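Local coordinates for protein N-terminal cyanobactin protease (Planktothrix agardhii NIES-596, PDB 4H6W) that probably cleaves precursor peptides in cyanobactin maturation as a subtilisin-like serine protease, this chain being the N-terminal protease part of a longer protein, at residues 284-287 / 288-292; 143-146 / 147-151; 101-104 / 105-108; 247-250 / 251-254. All coordinates share one frame; numbering follows the deposited sequence.

Contact 1: residues 284-287 / 288-292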
loop_
_atom_site.group_PDB
_atom_site.type_symbol
_atom_site.label_atom_id
_atom_site.label_comp_id
_atom_site.label_asym_id
_atom_site.label_seq_id
_atom_site.Cartn_x
_atom_site.Cartn_y
_atom_site.Cartn_z
ATOM N N ASP A 284 12.681 -7.636 10.456
ATOM C CA ASP A 284 13.890 -7.266 9.747
ATOM C C ASP A 284 13.829 -5.844 9.165
ATOM O O ASP A 284 14.841 -5.138 9.181
ATOM C CB ASP A 284 14.202 -8.315 8.690
ATOM C CG ASP A 284 14.553 -9.675 9.297
ATOM O OD1 ASP A 284 14.741 -9.768 10.534
ATOM O OD2 ASP A 284 14.649 -10.666 8.540
ATOM N N ALA A 285 12.649 -5.412 8.706
ATOM C CA ALA A 285 12.445 -4.012 8.293
ATOM C C ALA A 285 12.770 -3.013 9.406
ATOM O O ALA A 285 13.479 -2.018 9.194
ATOM C CB ALA A 285 11.030 -3.808 7.783
ATOM N N ILE A 286 12.262 -3.286 10.605
ATOM C CA ILE A 286 12.605 -2.488 11.791
ATOM C C ILE A 286 14.126 -2.463 11.994
ATOM O O ILE A 286 14.727 -1.393 12.156
ATOM C CB ILE A 286 11.893 -3.049 13.043
ATOM C CG1 ILE A 286 10.376 -2.982 12.837
ATOM C CG2 ILE A 286 12.340 -2.307 14.309
ATOM C CD1 ILE A 286 9.552 -3.868 13.754
ATOM N N GLU A 287 14.739 -3.650 11.960
ATOM C CA GLU A 287 16.173 -3.789 12.173
ATOM C C GLU A 287 16.966 -2.963 11.167
ATOM O O GLU A 287 17.848 -2.215 11.560
ATOM C CB GLU A 287 16.594 -5.257 12.123
ATOM C CG GLU A 287 18.061 -5.487 12.471
ATOM C CD GLU A 287 18.409 -6.953 12.714
ATOM O OE1 GLU A 287 17.783 -7.596 13.602
ATOM O OE2 GLU A 287 19.329 -7.464 12.035
ATOM N N HIS A 288 16.633 -3.086 9.879
ATOM C CA HIS A 288 17.289 -2.311 8.837
ATOM C C HIS A 288 17.097 -0.796 8.939
ATOM O O HIS A 288 17.984 -0.032 8.573
ATOM C CB HIS A 288 16.840 -2.796 7.471
ATOM C CG HIS A 288 17.578 -4.006 7.000
ATOM N ND1 HIS A 288 16.970 -5.024 6.308
ATOM C CD2 HIS A 288 18.875 -4.365 7.139
ATOM C CE1 HIS A 288 17.861 -5.959 6.035
ATOM N NE2 HIS A 288 19.025 -5.584 6.530
ATOM N N LEU A 289 15.932 -0.366 9.424
ATOM C CA LEU A 289 15.609 1.051 9.498
ATOM C C LEU A 289 16.185 1.710 10.742
ATOM O O LEU A 289 16.789 2.788 10.677
ATOM C CB LEU A 289 14.103 1.229 9.471
ATOM C CG LEU A 289 13.566 2.653 9.606
ATOM C CD1 LEU A 289 13.922 3.468 8.367
ATOM C CD2 LEU A 289 12.051 2.605 9.848
ATOM N N THR A 290 15.983 1.063 11.878
ATOM C CA THR A 290 16.466 1.581 13.149
ATOM C C THR A 290 17.689 0.771 13.546
ATOM O O THR A 290 18.223 -0.021 12.761
ATOM C CB THR A 290 15.375 1.447 14.241
ATOM O OG1 THR A 290 15.177 0.060 14.577
ATOM C CG2 THR A 290 14.043 2.050 13.754
ATOM N N GLY A 291 18.150 0.916 14.766
ATOM C CA GLY A 291 19.154 -0.052 15.166
ATOM C C GLY A 291 18.583 -1.417 15.533
ATOM O O GLY A 291 19.259 -2.414 15.385
ATOM N N GLU A 292 17.325 -1.440 15.973
ATOM C CA GLU A 292 16.809 -2.436 16.924
ATOM C C GLU A 292 16.516 -3.818 16.389
ATOM O O GLU A 292 16.099 -3.970 15.251
ATOM C CB GLU A 292 15.519 -1.927 17.567
ATOM C CG GLU A 292 15.622 -0.641 18.359
ATOM C CD GLU A 292 14.250 -0.151 18.796
ATOM O OE1 GLU A 292 13.656 -0.760 19.718
ATOM O OE2 GLU A 292 13.758 0.839 18.210
#
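The last turn of helix 282-289 is held by backbone bonds from H288 N to D284 O (2.8 Å) and from L289 N to A285 O, and T290, the first residue to leave helical geometry, still gives its N to I286 O. Beyond that point the side chain of T290 takes over. With chi1 at 70°, OG1 sits between its own backbone N and carbonyl carbon, and from there the hydroxyl donates a second bond to I286 O, 2.9 Å from OG1. It comes in from above the plane of that carbonyl, while T290 N approaches almost head-on. The same OG1 accepts from E292 N at 3.0 Å, which makes an ST turn and bends the chain back beside the helix. I286 runs alongside T290, both pointing the same way, and its CG2 branch touches OG1 at 3.7 Å. On the return, E292 O comes down beside E287, with a C-H...O contact of 3.1 Å from E287 CA and a further touch on CB. H288 leans its CB on D284 O at 3.5 Å, its ring set obliquely to that carbonyl. I286 and L289 pack against L237 of helix 223-243. Of the two glutamates, E292 pairs through OE2 with R244 in a salt bridge, and E287 OE1 bonds to T293. The chemistry implies a firm finish: I286 O is gripped by two donors, and the T290 hydroxyl, donor to I286 O and acceptor from E292 N, probably has its rotation fixed within a buried residue.

Contact 2: residues 143-146 / 147-151; sequences IQLC and QENNV
N149 and L145 make the one side-chain hydrogen bond between 143-146 and 147-151: ND2 of N149 donates to L145 O at 3.0 Å, with an N-H...O angle of 153°. Having CG beside its own backbone N (chi1 -75°) folds the N149 amide back over the helix end, where the acceptor lies somewhat out of the amide plane. A weak bond from N149 N reaches the same carbonyl. Among the backbone bonds, Q147 N to I143 O and E148 N to Q144 O continue the helix. C146 O then takes two donors from opposite faces of its plane, N149 N at 3.2 Å and V151 N at 2.9 Å. The latter bond is nearly straight. Van der Waals contacts fill in around these. L145 CD1 lies 3.9 Å from N149 ND2, the two side chains slanting across each other, and E148 CG rests on Q144 O at 3.3 Å. Inward, C146 CB meets V151 CB at 4.1 Å, and both residues also touch I122 of strand 121-124, while L145 and C146 pack on helix 104-116. N150 ND2 donates to D249 OD1, and N150 OD1 accepts from Q251 N. With N150 in left-handed conformation, the V151-to-C146 bond, a weak N150 N to Q147 O bond and the apolar C146-V151 pair together fit a Schellman motif, here closing helix 137-148 before strand 152-156 in the parallel-sheet core of the subtilisin fold.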
loop_
_atom_site.group_PDB
_atom_site.type_symbol
_atom_site.label_atom_id
_atom_site.label_comp_id
_atom_site.label_asym_id
_atom_site.label_seq_id
_atom_site.Cartn_x
_atom_site.Cartn_y
_atom_site.Cartn_z
ATOM N N ILE A 143 5.390 11.405 -9.860
ATOM C CA ILE A 143 6.360 10.582 -9.150
ATOM C C ILE A 143 7.624 11.400 -8.835
ATOM O O ILE A 143 8.232 11.249 -7.766
ATOM C CB ILE A 143 6.721 9.322 -9.972
ATOM C CG1 ILE A 143 5.459 8.547 -10.410
ATOM C CG2 ILE A 143 7.715 8.439 -9.222
ATOM C CD1 ILE A 143 4.531 8.131 -9.275
ATOM N N GLN A 144 8.012 12.271 -9.764
ATOM C CA GLN A 144 9.109 13.205 -9.526
ATOM C C GLN A 144 8.817 14.153 -8.371
ATOM O O GLN A 144 9.697 14.430 -7.558
ATOM C CB GLN A 144 9.420 14.009 -10.784
ATOM C CG GLN A 144 10.147 13.199 -11.843
ATOM C CD GLN A 144 10.365 13.970 -13.136
ATOM O OE1 GLN A 144 10.279 15.204 -13.175
ATOM N NE2 GLN A 144 10.658 13.240 -14.202
ATOM N N LEU A 145 7.581 14.645 -8.307
ATOM C CA LEU A 145 7.142 15.499 -7.213
ATOM C C LEU A 145 7.310 14.785 -5.866
ATOM O O LEU A 145 7.801 15.382 -4.901
ATOM C CB LEU A 145 5.688 15.941 -7.414
ATOM C CG LEU A 145 5.125 16.940 -6.394
ATOM C CD1 LEU A 145 5.688 18.331 -6.639
ATOM C CD2 LEU A 145 3.611 16.970 -6.420
ATOM N N CYS A 146 6.930 13.508 -5.821
ATOM C CA CYS A 146 7.076 12.689 -4.610
ATOM C C CYS A 146 8.528 12.529 -4.194
ATOM O O CYS A 146 8.847 12.616 -3.006
ATOM C CB CYS A 146 6.475 11.296 -4.821
ATOM S SG CYS A 146 4.691 11.276 -5.027
ATOM N N GLN A 147 9.396 12.262 -5.176
ATOM C CA GLN A 147 10.836 12.151 -4.925
ATOM C C GLN A 147 11.359 13.420 -4.275
ATOM O O GLN A 147 12.087 13.363 -3.294
ATOM C CB GLN A 147 11.604 11.888 -6.220
ATOM C CG GLN A 147 13.117 11.868 -6.056
ATOM C CD GLN A 147 13.611 10.649 -5.293
ATOM O OE1 GLN A 147 13.043 9.552 -5.411
ATOM N NE2 GLN A 147 14.672 10.829 -4.508
ATOM N N GLU A 148 10.960 14.564 -4.822
ATOM C CA GLU A 148 11.432 15.859 -4.338
ATOM C C GLU A 148 10.932 16.218 -2.943
ATOM O O GLU A 148 11.572 17.002 -2.238
ATOM C CB GLU A 148 11.089 16.962 -5.336
ATOM C CG GLU A 148 11.843 16.823 -6.653
ATOM C CD GLU A 148 11.309 17.714 -7.766
ATOM O OE1 GLU A 148 10.164 18.225 -7.659
ATOM O OE2 GLU A 148 12.044 17.896 -8.764
ATOM N N ASN A 149 9.793 15.660 -2.548
ATOM C CA ASN A 149 9.174 16.021 -1.266
ATOM C C ASN A 149 9.252 14.897 -0.244
ATOM O O ASN A 149 8.632 14.973 0.816
ATOM C CB ASN A 149 7.712 16.440 -1.465
ATOM C CG ASN A 149 7.570 17.828 -2.061
ATOM O OD1 ASN A 149 7.202 18.776 -1.364
ATOM N ND2 ASN A 149 7.850 17.957 -3.359
ATOM N N ASN A 150 10.013 13.854 -0.581
ATOM C CA ASN A 150 10.138 12.644 0.234
ATOM C C ASN A 150 8.790 12.029 0.626
ATOM O O ASN A 150 8.522 11.791 1.809
ATOM C CB ASN A 150 11.002 12.898 1.474
ATOM C CG ASN A 150 11.580 11.619 2.048
ATOM O OD1 ASN A 150 11.258 10.508 1.594
ATOM N ND2 ASN A 150 12.433 11.759 3.064
ATOM N N VAL A 151 7.945 11.794 -0.376
ATOM C CA VAL A 151 6.684 11.071 -0.201
ATOM C C VAL A 151 6.854 9.714 -0.857
ATOM O O VAL A 151 7.308 9.640 -1.992
ATOM C CB VAL A 151 5.506 11.805 -0.879
ATOM C CG1 VAL A 151 4.211 11.030 -0.723
ATOM C CG2 VAL A 151 5.364 13.208 -0.323
#

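Contact 3: residues 101-104 / 105-108; sequences KLSQ and LDLS
The carboxylate of D106 carries S103 on one face: S103 OG stands over its CG at 3.6 Å, and S103 CB lies on that same face, 3.4 Å from OD2. One oxygen, OD1, forms a salt bridge with R109. S103 is the N-cap of helix 104-116, and its OG, roughly anti to the backbone N (chi1 155°), accepts from D106 N at 3.2 Å in an almost linear bond of 173°. D106 does not complete a capping box, because its OD2 stays 4.7 Å from S103 N. Backbone bonds from L107 N to S103 O and from S108 N to Q104 O begin the regular helix, and the hydroxyl of S108 donates to L105 O at 2.7 Å. Across the cap, L102 and L107 meet slantwise, with their CD2 methyls 3.7 Å apart. The residue before the cap thus touches the fourth residue after it, a hydrophobic staple; L102 reaches on to V94 and L107 to L139 of helix 137-148. With an alanine at S103, D106 N is likely to be left without its capping acceptor, and only CB would still lie over the D106 carboxylate. A neutral hydroxyl oxygen thus caps the start of the helix, while the negative D106 in the first turn probably suits the partial positive charge gathered there.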
loop_
_atom_site.group_PDB
_atom_site.type_symbol
_atom_site.label_atom_id
_atom_site.label_comp_id
_atom_site.label_asym_id
_atom_site.label_seq_id
_atom_site.Cartn_x
_atom_site.Cartn_y
_atom_site.Cartn_z
ATOM N N LYS A 101 -11.321 1.583 -14.032
ATOM C CA LYS A 101 -10.294 2.096 -14.937
ATOM C C LYS A 101 -9.848 3.518 -14.620
ATOM O O LYS A 101 -10.622 4.385 -14.214
ATOM C CB LYS A 101 -10.589 1.859 -16.426
ATOM C CG LYS A 101 -11.928 2.330 -16.951
ATOM C CD LYS A 101 -12.068 1.857 -18.391
ATOM C CE LYS A 101 -13.153 2.597 -19.156
ATOM N NZ LYS A 101 -12.814 2.696 -20.607
ATOM N N LEU A 102 -8.559 3.720 -14.811
ATOM C CA LEU A 102 -7.856 4.847 -14.266
ATOM C C LEU A 102 -7.252 5.659 -15.401
ATOM O O LEU A 102 -6.520 5.126 -16.240
ATOM C CB LEU A 102 -6.749 4.290 -13.370
ATOM C CG LEU A 102 -5.707 5.187 -12.731
ATOM C CD1 LEU A 102 -6.217 5.637 -11.376
ATOM C CD2 LEU A 102 -4.415 4.404 -12.580
ATOM N N SER A 103 -7.580 6.941 -15.449
ATOM C CA SER A 103 -6.857 7.862 -16.309
ATOM C C SER A 103 -5.523 8.190 -15.644
ATOM O O SER A 103 -5.459 8.453 -14.434
ATOM C CB SER A 103 -7.660 9.138 -16.524
ATOM O OG SER A 103 -6.807 10.222 -16.845
ATOM N N GLN A 104 -4.454 8.165 -16.432
ATOM C CA GLN A 104 -3.155 8.544 -15.905
ATOM C C GLN A 104 -3.141 10.016 -15.518
ATOM O O GLN A 104 -2.555 10.389 -14.486
ATOM C CB GLN A 104 -2.025 8.170 -16.872
ATOM C CG GLN A 104 -1.491 6.770 -16.594
ATOM C CD GLN A 104 -0.638 6.216 -17.715
ATOM O OE1 GLN A 104 -1.102 5.382 -18.497
ATOM N NE2 GLN A 104 0.608 6.673 -17.807
ATOM N N LEU A 105 -3.825 10.843 -16.312
ATOM C CA LEU A 105 -3.925 12.281 -16.017
ATOM C C LEU A 105 -4.570 12.532 -14.655
ATOM O O LEU A 105 -4.008 13.248 -13.827
ATOM C CB LEU A 105 -4.651 13.048 -17.134
ATOM C CG LEU A 105 -4.813 14.561 -16.885
ATOM C CD1 LEU A 105 -3.486 15.312 -16.936
ATOM C CD2 LEU A 105 -5.818 15.174 -17.853
ATOM N N ASP A 106 -5.728 11.925 -14.421
ATOM C CA ASP A 106 -6.418 12.025 -13.126
ATOM C C ASP A 106 -5.595 11.528 -11.944
ATOM O O ASP A 106 -5.656 12.116 -10.857
ATOM C CB ASP A 106 -7.744 11.266 -13.153
ATOM C CG ASP A 106 -8.699 11.810 -14.194
ATOM O OD1 ASP A 106 -8.498 12.966 -14.634
ATOM O OD2 ASP A 106 -9.645 11.086 -14.577
ATOM N N LEU A 107 -4.848 10.442 -12.153
ATOM C CA LEU A 107 -4.019 9.886 -11.102
ATOM C C LEU A 107 -2.899 10.849 -10.733
ATOM O O LEU A 107 -2.612 11.071 -9.554
ATOM C CB LEU A 107 -3.429 8.542 -11.521
ATOM C CG LEU A 107 -2.478 7.931 -10.488
ATOM C CD1 LEU A 107 -3.195 7.695 -9.151
ATOM C CD2 LEU A 107 -1.854 6.664 -11.037
ATOM N N SER A 108 -2.259 11.417 -11.743
ATOM C CA SER A 108 -1.209 12.378 -11.505
ATOM C C SER A 108 -1.765 13.604 -10.769
ATOM O O SER A 108 -1.067 14.210 -9.953
ATOM C CB SER A 108 -0.539 12.768 -12.825
ATOM O OG SER A 108 -1.374 13.616 -13.583
#

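Contact 4: residues 247-250 / 251-254; sequences KPDP and QKVK
D249 is tied to the first turn of helix 250-259 through backbone and water. D249 O accepts from V253 N at 2.9 Å, in the carbonyl plane, and P250 O from K254 N at 3.0 Å. A water donates to D249 OD2 at 2.5 Å and accepts from K252 NZ at 2.9 Å, with a weak third bond from K247 NZ. The direct salt bridge from D249 OD2 to K252 NZ is long, 3.9 Å, so the water carries much of the link between the charges. D249 is the N-cap, and its OD1 accepts from K252 N only weakly, at 3.4 Å; N150 ND2 is its stronger partner. The neighbouring Q251 N in turn gives its hydrogen to N150 OD1. Around this polar frame comes the packing. Bends at chi2, chi3 and chi4 curl K252 round the aspartate, the two side chains crossing at about a right angle with K252 CG 3.7 Å from D249 CG. V253 CG2 rests on D249 O at 3.4 Å, and both V253 and P250 lie against L238 of helix 223-243. A leucine in place of D249 would probably leave K252 N and N150 ND2 without an acceptor and the bridging water without its carboxylate. The two carboxylate oxygens thus divide the work, OD1 facing amides and OD2 the lysine charge, directly at long range and more closely through water.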
loop_
_atom_site.group_PDB
_atom_site.type_symbol
_atom_site.label_atom_id
_atom_site.label_comp_id
_atom_site.label_asym_id
_atom_site.label_seq_id
_atom_site.Cartn_x
_atom_site.Cartn_y
_atom_site.Cartn_z
ATOM N N LYS A 247 13.913 11.593 12.557
ATOM C CA LYS A 247 13.027 12.201 11.545
ATOM C C LYS A 247 12.324 11.121 10.698
ATOM O O LYS A 247 12.967 10.187 10.219
ATOM C CB LYS A 247 13.768 13.211 10.661
ATOM C CG LYS A 247 15.282 13.058 10.666
ATOM C CD LYS A 247 15.969 13.914 9.602
ATOM C CE LYS A 247 17.479 13.677 9.598
ATOM N NZ LYS A 247 18.052 13.564 8.219
ATOM N N PRO A 248 10.996 11.226 10.543
ATOM C CA PRO A 248 10.325 10.259 9.680
ATOM C C PRO A 248 10.862 10.399 8.255
ATOM O O PRO A 248 10.844 11.493 7.703
ATOM C CB PRO A 248 8.844 10.674 9.768
ATOM C CG PRO A 248 8.860 12.109 10.189
ATOM C CD PRO A 248 10.074 12.257 11.060
ATOM N N ASP A 249 11.375 9.316 7.676
ATOM C CA ASP A 249 11.969 9.367 6.341
ATOM C C ASP A 249 11.417 8.273 5.408
ATOM O O ASP A 249 11.930 7.144 5.392
ATOM C CB ASP A 249 13.484 9.265 6.460
ATOM C CG ASP A 249 14.216 9.662 5.176
ATOM O OD1 ASP A 249 13.640 9.586 4.055
ATOM O OD2 ASP A 249 15.399 10.037 5.300
ATOM N N PRO A 250 10.371 8.603 4.617
ATOM C CA PRO A 250 9.691 7.575 3.801
ATOM C C PRO A 250 10.559 6.909 2.737
ATOM O O PRO A 250 10.323 5.745 2.401
ATOM C CB PRO A 250 8.533 8.339 3.162
ATOM C CG PRO A 250 8.296 9.475 4.100
ATOM C CD PRO A 250 9.665 9.891 4.545
ATOM N N GLN A 251 11.556 7.621 2.222
ATOM C CA GLN A 251 12.512 7.001 1.303
ATOM C C GLN A 251 13.436 6.004 2.024
ATOM O O GLN A 251 13.775 4.977 1.458
ATOM C CB GLN A 251 13.285 8.053 0.496
ATOM C CG GLN A 251 12.482 8.562 -0.696
ATOM C CD GLN A 251 12.810 9.985 -1.121
ATOM O OE1 GLN A 251 13.823 10.569 -0.713
ATOM N NE2 GLN A 251 11.948 10.557 -1.957
ATOM N N LYS A 252 13.808 6.298 3.274
ATOM C CA LYS A 252 14.522 5.333 4.124
ATOM C C LYS A 252 13.637 4.127 4.366
ATOM O O LYS A 252 14.103 2.991 4.371
ATOM C CB LYS A 252 14.886 5.923 5.490
ATOM C CG LYS A 252 16.260 6.556 5.636
ATOM C CD LYS A 252 16.876 6.100 6.959
ATOM C CE LYS A 252 17.364 7.253 7.845
ATOM N NZ LYS A 252 18.291 8.244 7.202
ATOM N N VAL A 253 12.352 4.369 4.575
ATOM C CA VAL A 253 11.445 3.264 4.885
ATOM C C VAL A 253 11.277 2.330 3.687
ATOM O O VAL A 253 11.310 1.098 3.850
ATOM C CB VAL A 253 10.100 3.756 5.459
ATOM C CG1 VAL A 253 9.123 2.609 5.610
ATOM C CG2 VAL A 253 10.328 4.461 6.796
ATOM N N LYS A 254 11.152 2.904 2.489
ATOM C CA LYS A 254 11.083 2.084 1.267
ATOM C C LYS A 254 12.247 1.078 1.187
ATOM O O LYS A 254 12.034 -0.116 0.988
ATOM C CB LYS A 254 11.067 2.963 0.018
ATOM C CG LYS A 254 11.063 2.186 -1.292
ATOM C CD LYS A 254 11.059 3.107 -2.503
ATOM C CE LYS A 254 12.385 3.833 -2.703
ATOM N NZ LYS A 254 13.368 3.007 -3.457
HETATM O O HOH W 1 16.542 10.543 7.518
#

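In the fold
All four contacts are helix ends: contacts 3 and 4 start helices 104-116 and 250-259, contacts 2 and 1 finish helices 137-148 and 282-289. Contacts 2 and 4, with centres 12 Å apart, join directly, since the loop after helix 137-148 bonds to the N-terminal cap of helix 250-259 through N150, D249 and Q251. Contact 4 also touches contact 1, where L289 CD1 lies 3.9 Å from K252 CB and L289 meets V253. Contact 3 lies apart, 18 Å from contact 2 and 35 Å from contact 1 between centres. It alone approaches the predicted triad D29, H64 and S224, the side chain of L102 being about 8 Å from that of D29.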